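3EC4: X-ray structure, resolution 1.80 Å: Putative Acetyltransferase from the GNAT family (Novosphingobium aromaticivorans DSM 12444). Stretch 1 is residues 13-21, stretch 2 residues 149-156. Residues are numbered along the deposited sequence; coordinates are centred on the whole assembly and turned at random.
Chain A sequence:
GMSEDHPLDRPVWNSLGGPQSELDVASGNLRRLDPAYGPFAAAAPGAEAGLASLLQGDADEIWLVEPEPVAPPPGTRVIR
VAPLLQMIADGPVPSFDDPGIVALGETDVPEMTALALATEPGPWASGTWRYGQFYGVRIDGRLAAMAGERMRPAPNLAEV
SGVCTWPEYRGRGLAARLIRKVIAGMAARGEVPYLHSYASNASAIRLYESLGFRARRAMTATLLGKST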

# COMPACT_ATOMS: atom_id res chain seq x y z
N TRP A 13 6.04 0.60 10.55
CA TRP A 13 6.25 0.62 11.98
C TRP A 13 5.10 1.32 12.66
O TRP A 13 4.47 0.77 13.58
CB TRP A 13 7.59 1.26 12.30
CG TRP A 13 7.93 1.32 13.78
CD1 TRP A 13 7.86 2.42 14.58
CD2 TRP A 13 8.44 0.25 14.62
NE1 TRP A 13 8.28 2.12 15.84
CE2 TRP A 13 8.63 0.80 15.91
CE3 TRP A 13 8.71 -1.10 14.41
CZ2 TRP A 13 9.09 0.04 16.99
CZ3 TRP A 13 9.18 -1.85 15.47
CH2 TRP A 13 9.34 -1.28 16.76
N ASN A 14 4.78 2.50 12.16
CA ASN A 14 3.84 3.35 12.85
C ASN A 14 2.39 2.86 12.72
O ASN A 14 1.63 2.93 13.68
CB ASN A 14 4.02 4.76 12.39
CG ASN A 14 5.29 5.37 12.94
OD1 ASN A 14 5.79 4.99 14.02
ND2 ASN A 14 5.79 6.36 12.24
N SER A 15 2.04 2.32 11.56
CA SER A 15 0.67 1.77 11.38
C SER A 15 0.46 0.58 12.30
O SER A 15 -0.57 0.46 12.95
CB SER A 15 0.39 1.41 9.91
OG SER A 15 1.24 0.40 9.42
N LEU A 16 1.45 -0.31 12.36
CA LEU A 16 1.35 -1.53 13.17
C LEU A 16 1.47 -1.31 14.68
O LEU A 16 1.03 -2.16 15.47
CB LEU A 16 2.38 -2.56 12.71
CG LEU A 16 2.21 -3.11 11.30
CD1 LEU A 16 3.41 -4.04 10.95
CD2 LEU A 16 0.84 -3.84 11.20
N GLY A 17 2.04 -0.18 15.09
CA GLY A 17 2.01 0.25 16.48
C GLY A 17 0.88 1.19 16.83
O GLY A 17 0.61 1.42 18.02
N GLY A 18 0.19 1.68 15.80
CA GLY A 18 -0.87 2.68 15.92
C GLY A 18 -2.22 2.14 15.54
O GLY A 18 -2.60 1.11 16.06
N PRO A 19 -2.96 2.85 14.65
CA PRO A 19 -4.31 2.44 14.29
C PRO A 19 -4.47 0.95 13.91
O PRO A 19 -5.49 0.38 14.21
CB PRO A 19 -4.68 3.37 13.12
CG PRO A 19 -3.84 4.55 13.29
CD PRO A 19 -2.58 4.12 13.99
N GLN A 20 -3.45 0.33 13.27
CA GLN A 20 -3.56 -1.07 12.85
C GLN A 20 -2.82 -2.08 13.74
O GLN A 20 -2.35 -3.15 13.29
CB GLN A 20 -3.17 -1.16 11.35
CG GLN A 20 -4.25 -0.54 10.51
CD GLN A 20 -3.76 -0.11 9.15
OE1 GLN A 20 -2.57 0.16 8.97
NE2 GLN A 20 -4.68 0.03 8.20
N SER A 21 -2.72 -1.76 15.02
CA SER A 21 -1.99 -2.59 15.95
C SER A 21 -2.60 -4.01 16.06
O SER A 21 -1.87 -4.94 16.38
CB SER A 21 -1.94 -1.90 17.32
OG SER A 21 -3.25 -1.82 17.81
N GLU A 149 -7.84 1.19 0.14
CA GLU A 149 -7.13 1.74 1.28
C GLU A 149 -6.20 0.72 1.89
O GLU A 149 -6.51 -0.47 1.92
CB GLU A 149 -8.12 2.15 2.36
CG GLU A 149 -9.19 3.10 1.85
CD GLU A 149 -10.23 3.42 2.88
OE1 GLU A 149 -10.60 2.53 3.66
OE2 GLU A 149 -10.72 4.58 2.87
N ARG A 150 -5.08 1.19 2.43
CA ARG A 150 -4.14 0.29 3.10
C ARG A 150 -3.66 0.83 4.45
O ARG A 150 -4.46 0.87 5.39
CB ARG A 150 -3.04 -0.12 2.13
CG ARG A 150 -2.25 -1.34 2.51
CD ARG A 150 -1.31 -1.78 1.41
NE ARG A 150 -0.23 -0.86 1.19
CZ ARG A 150 0.71 -1.02 0.26
NH1 ARG A 150 0.74 -2.08 -0.56
NH2 ARG A 150 1.64 -0.12 0.12
N MSE A 151 -2.38 1.21 4.58
CA MSE A 151 -1.82 1.50 5.90
C MSE A 151 -2.36 2.81 6.50
O MSE A 151 -2.74 3.76 5.79
CB MSE A 151 -0.28 1.56 5.88
CG MSE A 151 0.33 0.32 5.35
SE MSE A 151 2.25 0.31 5.56
CE MSE A 151 2.67 -0.57 3.86
N ARG A 152 -2.38 2.84 7.82
CA ARG A 152 -2.82 4.01 8.56
C ARG A 152 -1.82 4.31 9.67
O ARG A 152 -1.98 3.84 10.77
CB ARG A 152 -4.20 3.76 9.15
CG ARG A 152 -5.28 3.65 8.07
CD ARG A 152 -6.58 3.15 8.61
NE ARG A 152 -7.53 3.01 7.53
CZ ARG A 152 -8.30 3.98 7.07
NH1 ARG A 152 -8.35 5.15 7.68
NH2 ARG A 152 -9.09 3.74 6.02
N PRO A 153 -0.74 5.05 9.33
CA PRO A 153 0.36 5.34 10.25
C PRO A 153 0.00 6.18 11.50
O PRO A 153 0.74 6.17 12.47
CB PRO A 153 1.39 6.03 9.36
CG PRO A 153 1.08 5.52 7.95
CD PRO A 153 -0.44 5.54 7.97
N ALA A 154 -1.09 6.93 11.40
CA ALA A 154 -1.70 7.66 12.48
C ALA A 154 -3.20 7.81 12.19
O ALA A 154 -3.63 7.65 11.03
CB ALA A 154 -1.04 9.04 12.67
N PRO A 155 -4.02 8.09 13.22
CA PRO A 155 -5.46 8.19 12.99
C PRO A 155 -5.90 9.08 11.82
O PRO A 155 -6.86 8.73 11.15
CB PRO A 155 -5.99 8.70 14.33
CG PRO A 155 -5.02 8.10 15.32
CD PRO A 155 -3.69 8.32 14.63
N ASN A 156 -5.19 10.17 11.56
CA ASN A 156 -5.57 11.10 10.49
C ASN A 156 -4.82 10.89 9.15
O ASN A 156 -4.85 11.77 8.30
CB ASN A 156 -5.30 12.53 10.96
CG ASN A 156 -3.81 12.81 11.03
OD1 ASN A 156 -3.01 11.97 11.48
ND2 ASN A 156 -3.43 13.97 10.55

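The polar core of this contact is the side-chain amide of Gln-20, which reads the backbone of stretch 2 with both of its ends. Gln-20 NE2 donates to the carbonyl of Arg-150 (Gln-20 NE2 to Arg-150 O, 2.9 Å, angle at hydrogen 163°), and Gln-20 OE1 accepts from the amide of Arg-152 (Arg-152 N to Gln-20 OE1, 2.9 Å, angle 145°). A carboxamide carries a donor and an acceptor side by side, so it can bridge a carbonyl and an amide that flank a single residue, here the selenomethionine Met-151. The bridged residue lies close: Gln-20 OE1 is 3.4 Å from Met-151 CA. Stretch 2 forms no regular helix or strand, and these two bonds engage its backbone groups, with both ends of the buried Gln-20 amide in use, one as donor and one as acceptor.

Gln-20 reaches this position from a turn. The helix that enters stretch 1 runs through Gly-17, closing with the bond from Gly-17 N to Trp-13 O (3.0 Å), and Gly-18 is the first residue to leave helical phi/psi. A type I turn then spans Gly-18 to Ser-21, with Ser-21 N donating to Gly-18 O at 3.1 Å. Ser-15 O ties the turn back to the helix: it accepts from Gln-20 N at 2.9 Å and, weakly, from Gly-18 N at 3.2 Å. With chi1 near -72° (m) and chi2 near 158° (t), the Gln-20 side chain extends to stretch 2.

Arg-152 contributes its carbonyl as well as its amide. Arg-152 O receives a CA-H...O contact from Ser-15 (Ser-15 CA to Arg-152 O, 3.4 Å, angle at H 143°) and lies 3.2 Å from Pro-19 CG. The Arg-152 side chain leaves sideways and passes the Gln-20 amide, whose NE2 comes to 3.7 Å from Arg-152 CG and sits near the plane of the guanidinium, at its edge. Farther out, Arg-152 NH2 forms a salt bridge with Glu-149 OE1 at 3.1 Å, an ion pair internal to stretch 2.

The CA atoms of Ser-15 and Pro-153 are 3.8 Å apart, the nearest CA pair across the two stretches, and Ser-15 N is 3.7 Å from Pro-153 CA. The CB of Pro-153 points away, and the approach of Ser-15 is to its backbone. Beside this approach, Ser-15 OG lies 4.0 Å from Met-151 SE, a van der Waals contact, while the end of the selenomethionine leads away from stretch 1. Asn-14 points its CB toward stretch 2, Asn-14 CB coming within 4.2 Å of Pro-153 CB; its ND2 is hydrogen-bonded elsewhere in the structure.

Pro-19 supplies the outer packing. Its CA-to-CB bond points toward stretch 2, and its exposed ring rests on the backbone of the Ala-154–Pro-155 junction, with Pro-19 CG 3.5 Å from both Ala-154 C and Pro-155 N. Pro-19 CG also lies 4.0 Å from Pro-155 CD, an apolar contact between two proline rings. Altogether the stretches bury 376 Å², summed over both sides.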